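Protein F2 like fibronectin-binding protein (Streptococcus pneumoniae, PDB 5A0N) probably acts as a bacterial surface adhesin, its thioester domain carrying an internal thioester thought to mediate covalent host binding. Local coordinates at residues W106-R111 against T181-F186; Y20-I25 against N38-T43; L112-L117 against E191-R196. All coordinates share one frame; numbering follows the deposited sequence.

In the fold
Interaction 2 comes first along the chain, an antiparallel strand pairing of 20-25 with 38-43 that closes before the other two open. Interactions 1 and 3 both use helix 105-118: residues 106-111 meet the turn after helix 170-182, and 112-117 meet the start of strand 193-200, so their segments alternate along the sequence. Their centres are about 11 Å apart and they touch, notably through S110 and Y195. Interaction 2 lies on the opposite side of the chain's centre from interaction 1, centre to centre about 24 Å, and meets interaction 3 where N38 packs on Y116. Helix 105-118 thus ties the helical part of this thioester domain to its four-stranded sheet.

Interaction 1: W106-R111 against T181-F186; sequences WDTFSR and TDLYNF
R111 reaches across to two backbone carbonyls, those of L183 and F186. NH1 donates to L183 O at 2.9 Å, in the carbonyl plane and on a lone pair, with an N-H...O angle of 143°. The same nitrogen gives its other bond to F186 O, also 2.9 Å from NH1, and NH2 joins at 3.1 Å from F186 O, so the guanidinium grips one oxygen end-on with two nitrogens. F186 adds its ring: NH1 sits 3.5 Å above the ring plane, over the centre, and R111 CZ completes a cation-pi contact 4.8 Å from the ring centroid. Y184 CA lies over one face of the guanidinium, and the Y184 ring turns its edge to D107, whose OD2 is 3.7 Å from Y184 CE1. Further back along the arginine, CB packs on L183 CD1 at 3.8 Å.

R111 is extended from CG to NE, and one turn back on the helix D107 forms a salt bridge through OD1, 2.9 Å from R111 NE, on the syn side but tilted out of the carboxylate plane. That pins the third guanidinium nitrogen and should restrict rotation of the group. On the other segment, a type I turn from D182 to N185 carries L183 at its second position, and F186 follows directly after it; both carbonyls lie at the guanidinium edge.

The contact thus fastens helix 105-118 to the chain leaving helix 170-182. L183 also packs on Y150 of helix 132-152, while F186 lies against M115 and P120.

Interaction 2: Y20-I25 against N38-T43; sequences YSLGQI and NLTVIT
Y20 turns the edge of its ring to I42, whose CD1 lies near the ring plane, while the ring of F66 meets it with planes about 30° apart. Y20 CB packs on I42 CG1 at 3.9 Å, and L22 CD2 reaches I42 CD1 from a roughly perpendicular direction, giving an apolar patch of Y20, L22 and I42. Among the carbonyl groups, that of T40 is gripped twice: L22 N approaches nearly along the C=O axis, 2.9 Å from T40 O, and S21 OG comes in above the carbonyl plane at 3.1 Å from the same oxygen.

S21 OG is anti to the backbone N (chi1 178°), and the hydroxyl also accepts from G23 N at 3.2 Å, an ST turn. The one hydroxyl thus accepts from G23 N within its own segment and donates across to T40 O. At G23 phi is 92° with psi fully extended, a conformation in which a side chain would jam against the carbonyl O of L22, so it calls for glycine. L39 CD2 lies 3.5 Å from G23 C, and L39 N binds G23 O at 2.9 Å, the donor standing above the carbonyl plane. The L22 and T40 side chains lie side by side, pointing the same way, with L22 CD1 3.9 Å from T40 CB; T40 OG1 has its own partners in N52 O and N37 O.

Beyond G23 and L39, Q24 is backbone-bonded to N37, and the two-stranded sheet of 25-26 and 35-36 follows. The two chains run antiparallel, with Y20 and I42 a hydrogen-bonded pair joined by two straight backbone bonds, S21 and V41 the adjoining non-hydrogen-bonded pair, and the ST turn at S21 where regular pairing gives way. Strand 41-43 is the middle member of a three-stranded sheet with 19-21 and 49-51.

Interaction 3: L112-L117 against E191-R196; sequences LSYMYL and ENLEYR
L193 sends its two methyl groups to different residues of the helix. CD1 lies 3.8 Å from Y114 CD1, the leucine crossing the tyrosine at about a right angle, and CD2 lies 3.7 Å from L117 CD2, the two leucine side chains running antiparallel, one past the other. The L193 CG, anti to the carbonyl carbon (chi1 -66°), is the point from which CD1 and CD2 part to Y114 and L117. Both helix residues reach out from a CG that is anti to the backbone N, and W216 of the neighbouring strand 211-216 touches both leucines.

This is a helix packed on an antiparallel sheet. Helix 112-117 and strand 193-196 have axes that approach to 11.1 Å, with N-to-C directions 121° apart, so side chains rather than backbones fill the interval. Strand 193-200 is an inner strand of the four-stranded sheet, between 211-216 and 75-78, and L193 and Y195 are alternate residues that both contribute to the helix-facing layer.

Y195, two residues on, brings its ring to S113 and Y114. It meets S113 with an edge: OG lies in the ring plane, 3.3 Å from Y195 CE1. The serine hydroxyl is already engaged by the carbonyl of F109 on its own helix. At the end of the ring, Y195 OH comes 3.8 Å from Y114 CB and hydrogen-bonds to S110 O one turn earlier, a polar bond within a buried contact. W106 meets the same ring edge-to-face. Elsewhere on the Y114 ring, F186 CE1 packs against Y114 CD2, with P189 touching the tyrosine as well.

Interaction 1: W106-R111 against T181-F186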
loop_
_atom_site.group_PDB
_atom_site.type_symbol
_atom_site.label_atom_id
_atom_site.label_comp_id
_atom_site.label_asym_id
_atom_site.label_seq_id
_atom_site.Cartn_x
_atom_site.Cartn_y
_atom_site.Cartn_z
ATOM N N TRP A 106 -1.580 8.163 10.990
ATOM C CA TRP A 106 -1.795 6.780 11.405
ATOM C C TRP A 106 -3.244 6.370 11.228
ATOM O O TRP A 106 -3.540 5.267 10.759
ATOM C CB TRP A 106 -1.399 6.609 12.866
ATOM C CG TRP A 106 -1.812 5.315 13.505
ATOM C CD1 TRP A 106 -2.710 5.177 14.514
ATOM C CD2 TRP A 106 -1.327 3.988 13.208
ATOM N NE1 TRP A 106 -2.809 3.867 14.886
ATOM C CE2 TRP A 106 -1.958 3.117 14.118
ATOM C CE3 TRP A 106 -0.420 3.455 12.270
ATOM C CZ2 TRP A 106 -1.707 1.764 14.136
ATOM C CZ3 TRP A 106 -0.181 2.120 12.309
ATOM C CH2 TRP A 106 -0.794 1.299 13.245
ATOM N N ASP A 107 -4.169 7.262 11.578
ATOM C CA ASP A 107 -5.589 6.947 11.490
ATOM C C ASP A 107 -5.978 6.620 10.044
ATOM O O ASP A 107 -6.595 5.588 9.768
ATOM C CB ASP A 107 -6.447 8.096 12.043
ATOM C CG ASP A 107 -7.902 7.708 12.219
ATOM O OD1 ASP A 107 -8.197 6.562 12.595
ATOM O OD2 ASP A 107 -8.789 8.550 11.982
ATOM N N THR A 108 -5.567 7.474 9.109
ATOM C CA THR A 108 -5.967 7.225 7.729
ATOM C C THR A 108 -5.272 6.008 7.118
ATOM O O THR A 108 -5.933 5.225 6.463
ATOM C CB THR A 108 -5.822 8.466 6.816
ATOM O OG1 THR A 108 -4.451 8.851 6.727
ATOM C CG2 THR A 108 -6.674 9.616 7.341
ATOM N N PHE A 109 -3.974 5.848 7.364
ATOM C CA PHE A 109 -3.281 4.687 6.822
ATOM C C PHE A 109 -3.829 3.403 7.419
ATOM O O PHE A 109 -4.097 2.426 6.720
ATOM C CB PHE A 109 -1.758 4.742 7.063
ATOM C CG PHE A 109 -1.134 3.402 6.863
ATOM C CD1 PHE A 109 -0.971 2.911 5.571
ATOM C CD2 PHE A 109 -0.839 2.586 7.918
ATOM C CE1 PHE A 109 -0.562 1.608 5.357
ATOM C CE2 PHE A 109 -0.392 1.306 7.704
ATOM C CZ PHE A 109 -0.246 0.819 6.418
ATOM N N SER A 110 -3.992 3.366 8.734
ATOM C CA SER A 110 -4.421 2.133 9.365
ATOM C C SER A 110 -5.849 1.786 8.962
ATOM O O SER A 110 -6.174 0.603 8.777
ATOM C CB SER A 110 -4.250 2.191 10.887
ATOM O OG SER A 110 -5.078 3.177 11.484
ATOM N N ARG A 111 -6.713 2.788 8.802
ATOM C CA ARG A 111 -8.072 2.550 8.311
ATOM C C ARG A 111 -8.105 2.069 6.849
ATOM O O ARG A 111 -8.788 1.106 6.523
ATOM C CB ARG A 111 -8.909 3.817 8.447
ATOM C CG ARG A 111 -9.326 4.085 9.878
ATOM C CD ARG A 111 -10.076 5.416 10.039
ATOM N NE ARG A 111 -10.620 5.529 11.391
ATOM C CZ ARG A 111 -11.663 4.834 11.804
ATOM N NH1 ARG A 111 -12.460 4.185 10.962
ATOM N NH2 ARG A 111 -11.965 4.837 13.080
ATOM N N THR A 181 -16.913 8.030 1.819
ATOM C CA THR A 181 -18.075 8.056 2.711
ATOM C C THR A 181 -17.841 7.236 3.972
ATOM O O THR A 181 -18.302 7.612 5.051
ATOM C CB THR A 181 -19.294 7.528 1.943
ATOM O OG1 THR A 181 -19.504 8.328 0.773
ATOM C CG2 THR A 181 -20.529 7.538 2.755
ATOM N N ASP A 182 -17.121 6.120 3.840
ATOM C CA ASP A 182 -17.075 5.098 4.882
ATOM C C ASP A 182 -15.856 5.135 5.785
ATOM O O ASP A 182 -15.816 4.433 6.793
ATOM C CB ASP A 182 -17.130 3.699 4.275
ATOM C CG ASP A 182 -18.431 3.385 3.558
ATOM O OD1 ASP A 182 -19.364 4.228 3.590
ATOM O OD2 ASP A 182 -18.498 2.286 2.941
ATOM N N LEU A 183 -14.880 5.963 5.441
ATOM C CA LEU A 183 -13.557 5.932 6.085
ATOM C C LEU A 183 -13.574 5.911 7.622
ATOM O O LEU A 183 -12.813 5.175 8.233
ATOM C CB LEU A 183 -12.747 7.169 5.649
ATOM C CG LEU A 183 -11.330 7.338 6.190
ATOM C CD1 LEU A 183 -10.470 6.122 5.900
ATOM C CD2 LEU A 183 -10.665 8.563 5.632
ATOM N N TYR A 184 -14.441 6.729 8.206
ATOM C CA TYR A 184 -14.469 6.911 9.648
ATOM C C TYR A 184 -15.616 6.133 10.295
ATOM O O TYR A 184 -15.783 6.169 11.510
ATOM C CB TYR A 184 -14.567 8.408 9.942
ATOM C CG TYR A 184 -13.425 9.213 9.355
ATOM C CD1 TYR A 184 -12.120 9.004 9.787
ATOM C CD2 TYR A 184 -13.636 10.171 8.360
ATOM C CE1 TYR A 184 -11.058 9.724 9.274
ATOM C CE2 TYR A 184 -12.562 10.892 7.827
ATOM C CZ TYR A 184 -11.273 10.667 8.295
ATOM O OH TYR A 184 -10.189 11.378 7.809
ATOM N N ASN A 185 -16.375 5.361 9.511
ATOM C CA ASN A 185 -17.616 4.743 9.999
ATOM C C ASN A 185 -17.430 3.247 10.379
ATOM O O ASN A 185 -18.218 2.388 9.984
ATOM C CB ASN A 185 -18.759 4.952 8.977
ATOM C CG ASN A 185 -19.251 6.399 8.926
ATOM O OD1 ASN A 185 -19.146 7.117 9.911
ATOM N ND2 ASN A 185 -19.822 6.812 7.797
ATOM N N PHE A 186 -16.371 2.960 11.144
ATOM C CA PHE A 186 -16.101 1.643 11.704
ATOM C C PHE A 186 -14.980 1.798 12.732
ATOM O O PHE A 186 -14.218 2.767 12.708
ATOM C CB PHE A 186 -15.748 0.598 10.631
ATOM C CG PHE A 186 -14.547 0.960 9.809
ATOM C CD1 PHE A 186 -13.266 0.582 10.211
ATOM C CD2 PHE A 186 -14.694 1.687 8.626
ATOM C CE1 PHE A 186 -12.162 0.945 9.435
ATOM C CE2 PHE A 186 -13.598 2.027 7.871
ATOM C CZ PHE A 186 -12.344 1.678 8.281
#

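Interaction 2: Y20-I25 against N38-T43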
loop_
_atom_site.group_PDB
_atom_site.type_symbol
_atom_site.label_atom_id
_atom_site.label_comp_id
_atom_site.label_asym_id
_atom_site.label_seq_id
_atom_site.Cartn_x
_atom_site.Cartn_y
_atom_site.Cartn_z
ATOM N N TYR A 20 12.359 -7.496 -0.854
ATOM C CA TYR A 20 12.156 -6.839 -2.135
ATOM C C TYR A 20 10.653 -6.666 -2.335
ATOM O O TYR A 20 9.852 -7.304 -1.649
ATOM C CB TYR A 20 12.710 -7.662 -3.300
ATOM C CG TYR A 20 14.135 -8.142 -3.172
ATOM C CD1 TYR A 20 15.130 -7.401 -2.528
ATOM C CD2 TYR A 20 14.502 -9.342 -3.731
ATOM C CE1 TYR A 20 16.443 -7.829 -2.499
ATOM C CE2 TYR A 20 15.789 -9.795 -3.698
ATOM C CZ TYR A 20 16.781 -9.042 -3.085
ATOM O OH TYR A 20 18.071 -9.489 -3.043
ATOM N N SER A 21 10.270 -5.821 -3.296
ATOM C CA SER A 21 8.867 -5.724 -3.673
ATOM C C SER A 21 8.686 -5.885 -5.178
ATOM O O SER A 21 9.511 -5.444 -6.004
ATOM C CB SER A 21 8.262 -4.404 -3.232
ATOM O OG SER A 21 6.918 -4.263 -3.632
ATOM N N LEU A 22 7.563 -6.500 -5.541
ATOM C CA LEU A 22 7.173 -6.677 -6.926
ATOM C C LEU A 22 6.676 -5.382 -7.550
ATOM O O LEU A 22 6.519 -5.304 -8.787
ATOM C CB LEU A 22 6.112 -7.768 -7.056
ATOM C CG LEU A 22 6.500 -9.128 -6.477
ATOM C CD1 LEU A 22 5.428 -10.159 -6.770
ATOM C CD2 LEU A 22 7.868 -9.626 -6.983
ATOM N N GLY A 23 6.429 -4.351 -6.745
ATOM C CA GLY A 23 6.053 -3.068 -7.271
ATOM C C GLY A 23 4.582 -2.839 -7.400
ATOM O O GLY A 23 3.769 -3.711 -7.076
ATOM N N GLN A 24 4.239 -1.655 -7.893
ATOM C CA GLN A 24 2.847 -1.284 -8.137
ATOM C C GLN A 24 2.506 -1.747 -9.566
ATOM O O GLN A 24 2.116 -2.912 -9.740
ATOM C CB GLN A 24 2.597 0.194 -7.860
ATOM C CG GLN A 24 1.110 0.493 -7.898
ATOM C CD GLN A 24 0.728 1.943 -7.789
ATOM O OE1 GLN A 24 1.548 2.837 -7.967
ATOM N NE2 GLN A 24 -0.551 2.173 -7.452
ATOM N N ILE A 25 2.670 -0.908 -10.589
ATOM C CA ILE A 25 2.523 -1.399 -11.961
ATOM C C ILE A 25 3.939 -1.602 -12.493
ATOM O O ILE A 25 4.686 -0.637 -12.698
ATOM C CB ILE A 25 1.733 -0.469 -12.887
ATOM C CG1 ILE A 25 0.344 -0.232 -12.332
ATOM C CG2 ILE A 25 1.636 -1.067 -14.299
ATOM C CD1 ILE A 25 -0.523 0.702 -13.162
ATOM N N ASN A 38 0.392 -5.133 -6.570
ATOM C CA ASN A 38 -0.061 -4.925 -5.196
ATOM C C ASN A 38 1.051 -4.630 -4.209
ATOM O O ASN A 38 0.854 -4.746 -3.007
ATOM C CB ASN A 38 -0.909 -6.076 -4.720
ATOM C CG ASN A 38 -2.281 -6.114 -5.351
ATOM O OD1 ASN A 38 -2.697 -5.248 -6.109
ATOM N ND2 ASN A 38 -3.040 -7.131 -4.994
ATOM N N LEU A 39 2.226 -4.260 -4.714
ATOM C CA LEU A 39 3.401 -4.050 -3.867
ATOM C C LEU A 39 3.700 -5.241 -2.978
ATOM O O LEU A 39 4.240 -5.107 -1.895
ATOM C CB LEU A 39 3.340 -2.717 -3.114
ATOM C CG LEU A 39 3.508 -1.486 -3.999
ATOM C CD1 LEU A 39 2.818 -0.244 -3.395
ATOM C CD2 LEU A 39 4.989 -1.205 -4.305
ATOM N N THR A 40 3.390 -6.437 -3.488
ATOM C CA THR A 40 3.760 -7.652 -2.764
ATOM C C THR A 40 5.208 -7.588 -2.329
ATOM O O THR A 40 6.085 -7.213 -3.120
ATOM C CB THR A 40 3.544 -8.884 -3.657
ATOM O OG1 THR A 40 2.157 -8.944 -4.022
ATOM C CG2 THR A 40 3.972 -10.175 -3.019
ATOM N N VAL A 41 5.483 -8.013 -1.093
ATOM C CA VAL A 41 6.828 -7.996 -0.543
ATOM C C VAL A 41 7.277 -9.448 -0.412
ATOM O O VAL A 41 6.500 -10.317 0.031
ATOM C CB VAL A 41 6.886 -7.255 0.807
ATOM C CG1 VAL A 41 8.311 -7.176 1.282
ATOM C CG2 VAL A 41 6.271 -5.855 0.671
ATOM N N ILE A 42 8.525 -9.692 -0.820
ATOM C CA ILE A 42 9.133 -11.019 -0.844
ATOM C C ILE A 42 10.461 -11.016 -0.082
ATOM O O ILE A 42 11.147 -10.010 -0.009
ATOM C CB ILE A 42 9.297 -11.530 -2.289
ATOM C CG1 ILE A 42 10.272 -10.643 -3.092
ATOM C CG2 ILE A 42 7.962 -11.672 -2.999
ATOM C CD1 ILE A 42 10.688 -11.272 -4.424
ATOM N N THR A 43 10.833 -12.189 0.416
ATOM C CA THR A 43 12.119 -12.358 1.047
ATOM C C THR A 43 13.227 -12.236 -0.004
ATOM O O THR A 43 13.077 -12.667 -1.158
ATOM C CB THR A 43 12.235 -13.703 1.743
ATOM O OG1 THR A 43 12.113 -14.723 0.745
ATOM C CG2 THR A 43 11.165 -13.860 2.828
#

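Interaction 3: L112-L117 against E191-R196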
loop_
_atom_site.group_PDB
_atom_site.type_symbol
_atom_site.label_atom_id
_atom_site.label_comp_id
_atom_site.label_asym_id
_atom_site.label_seq_id
_atom_site.Cartn_x
_atom_site.Cartn_y
_atom_site.Cartn_z
ATOM N N LEU A 112 -7.377 2.750 5.984
ATOM C CA LEU A 112 -7.451 2.450 4.568
ATOM C C LEU A 112 -6.851 1.058 4.279
ATOM O O LEU A 112 -7.422 0.286 3.507
ATOM C CB LEU A 112 -6.748 3.545 3.768
ATOM C CG LEU A 112 -7.540 4.860 3.677
ATOM C CD1 LEU A 112 -6.647 6.002 3.267
ATOM C CD2 LEU A 112 -8.724 4.703 2.749
ATOM N N SER A 113 -5.705 0.752 4.874
ATOM C CA SER A 113 -5.127 -0.572 4.712
ATOM C C SER A 113 -6.041 -1.653 5.268
ATOM O O SER A 113 -6.185 -2.725 4.647
ATOM C CB SER A 113 -3.712 -0.623 5.265
ATOM O OG SER A 113 -3.683 -0.379 6.658
ATOM N N TYR A 114 -6.699 -1.388 6.397
ATOM C CA TYR A 114 -7.670 -2.347 6.920
ATOM C C TYR A 114 -8.869 -2.508 5.993
ATOM O O TYR A 114 -9.426 -3.604 5.884
ATOM C CB TYR A 114 -8.113 -1.904 8.314
ATOM C CG TYR A 114 -9.165 -2.756 8.979
ATOM C CD1 TYR A 114 -8.879 -4.018 9.455
ATOM C CD2 TYR A 114 -10.451 -2.281 9.144
ATOM C CE1 TYR A 114 -9.858 -4.777 10.101
ATOM C CE2 TYR A 114 -11.409 -3.018 9.768
ATOM C CZ TYR A 114 -11.118 -4.249 10.275
ATOM O OH TYR A 114 -12.131 -4.935 10.901
ATOM N N MET A 115 -9.265 -1.452 5.313
ATOM C CA MET A 115 -10.358 -1.596 4.386
ATOM C C MET A 115 -9.989 -2.525 3.209
ATOM O O MET A 115 -10.842 -3.254 2.731
ATOM C CB MET A 115 -10.833 -0.224 3.928
ATOM C CG MET A 115 -11.436 0.604 5.054
ATOM S SD MET A 115 -11.563 2.380 4.712
ATOM C CE MET A 115 -13.109 2.456 3.788
ATOM N N TYR A 116 -8.716 -2.566 2.806
ATOM C CA TYR A 116 -8.272 -3.524 1.832
ATOM C C TYR A 116 -8.238 -4.935 2.427
ATOM O O TYR A 116 -8.683 -5.905 1.785
ATOM C CB TYR A 116 -6.878 -3.150 1.260
ATOM C CG TYR A 116 -6.491 -4.059 0.129
ATOM C CD1 TYR A 116 -7.054 -3.900 -1.102
ATOM C CD2 TYR A 116 -5.647 -5.118 0.343
ATOM C CE1 TYR A 116 -6.808 -4.789 -2.140
ATOM C CE2 TYR A 116 -5.397 -6.037 -0.664
ATOM C CZ TYR A 116 -5.970 -5.858 -1.912
ATOM O OH TYR A 116 -5.687 -6.805 -2.910
ATOM N N LEU A 117 -7.686 -5.081 3.631
ATOM C CA LEU A 117 -7.585 -6.392 4.264
ATOM C C LEU A 117 -8.936 -7.034 4.541
ATOM O O LEU A 117 -9.105 -8.233 4.317
ATOM C CB LEU A 117 -6.825 -6.272 5.595
ATOM C CG LEU A 117 -6.604 -7.558 6.385
ATOM C CD1 LEU A 117 -5.547 -8.458 5.733
ATOM C CD2 LEU A 117 -6.213 -7.268 7.827
ATOM N N GLU A 191 -6.064 -4.508 18.390
ATOM C CA GLU A 191 -5.536 -5.579 19.218
ATOM C C GLU A 191 -5.483 -6.910 18.447
ATOM O O GLU A 191 -4.767 -7.819 18.855
ATOM C CB GLU A 191 -6.350 -5.722 20.505
ATOM C CG GLU A 191 -7.754 -6.275 20.296
ATOM N N ASN A 192 -6.235 -7.017 17.343
ATOM C CA ASN A 192 -6.288 -8.216 16.531
ATOM C C ASN A 192 -5.472 -8.151 15.250
ATOM O O ASN A 192 -5.481 -9.105 14.458
ATOM C CB ASN A 192 -7.731 -8.583 16.219
ATOM C CG ASN A 192 -8.495 -8.992 17.466
ATOM O OD1 ASN A 192 -7.924 -9.487 18.453
ATOM N ND2 ASN A 192 -9.793 -8.848 17.416
ATOM N N LEU A 193 -4.792 -7.027 15.053
ATOM C CA LEU A 193 -4.061 -6.757 13.810
ATOM C C LEU A 193 -2.575 -6.566 14.096
ATOM O O LEU A 193 -2.174 -6.090 15.173
ATOM C CB LEU A 193 -4.602 -5.436 13.188
ATOM C CG LEU A 193 -6.039 -5.500 12.702
ATOM C CD1 LEU A 193 -6.574 -4.108 12.433
ATOM C CD2 LEU A 193 -6.158 -6.352 11.451
ATOM N N GLU A 194 -1.769 -6.920 13.103
ATOM C CA GLU A 194 -0.372 -6.570 13.069
ATOM C C GLU A 194 -0.112 -5.677 11.906
ATOM O O GLU A 194 -0.173 -6.118 10.756
ATOM C CB GLU A 194 0.533 -7.791 13.044
ATOM C CG GLU A 194 2.005 -7.431 13.127
ATOM C CD GLU A 194 2.972 -8.482 12.696
ATOM O OE1 GLU A 194 2.601 -9.645 12.677
ATOM O OE2 GLU A 194 4.126 -8.124 12.425
ATOM N N TYR A 195 0.196 -4.417 12.182
ATOM C CA TYR A 195 0.693 -3.496 11.169
ATOM C C TYR A 195 2.204 -3.645 11.054
ATOM O O TYR A 195 2.888 -3.891 12.060
ATOM C CB TYR A 195 0.279 -2.046 11.510
ATOM C CG TYR A 195 -1.191 -1.797 11.289
ATOM C CD1 TYR A 195 -1.683 -1.396 10.052
ATOM C CD2 TYR A 195 -2.127 -1.972 12.315
ATOM C CE1 TYR A 195 -3.037 -1.207 9.828
ATOM C CE2 TYR A 195 -3.475 -1.780 12.105
ATOM C CZ TYR A 195 -3.928 -1.372 10.875
ATOM O OH TYR A 195 -5.268 -1.160 10.684
ATOM N N ARG A 196 2.710 -3.463 9.841
ATOM C CA ARG A 196 4.133 -3.676 9.555
ATOM C C ARG A 196 4.635 -2.514 8.726
ATOM O O ARG A 196 3.911 -2.003 7.858
ATOM C CB ARG A 196 4.356 -4.964 8.770
ATOM C CG ARG A 196 4.087 -6.213 9.567
ATOM C CD ARG A 196 4.323 -7.450 8.682
ATOM N NE ARG A 196 4.555 -8.587 9.532
ATOM C CZ ARG A 196 5.096 -9.697 9.115
ATOM N NH1 ARG A 196 5.469 -9.849 7.832
ATOM N NH2 ARG A 196 5.245 -10.666 9.984
#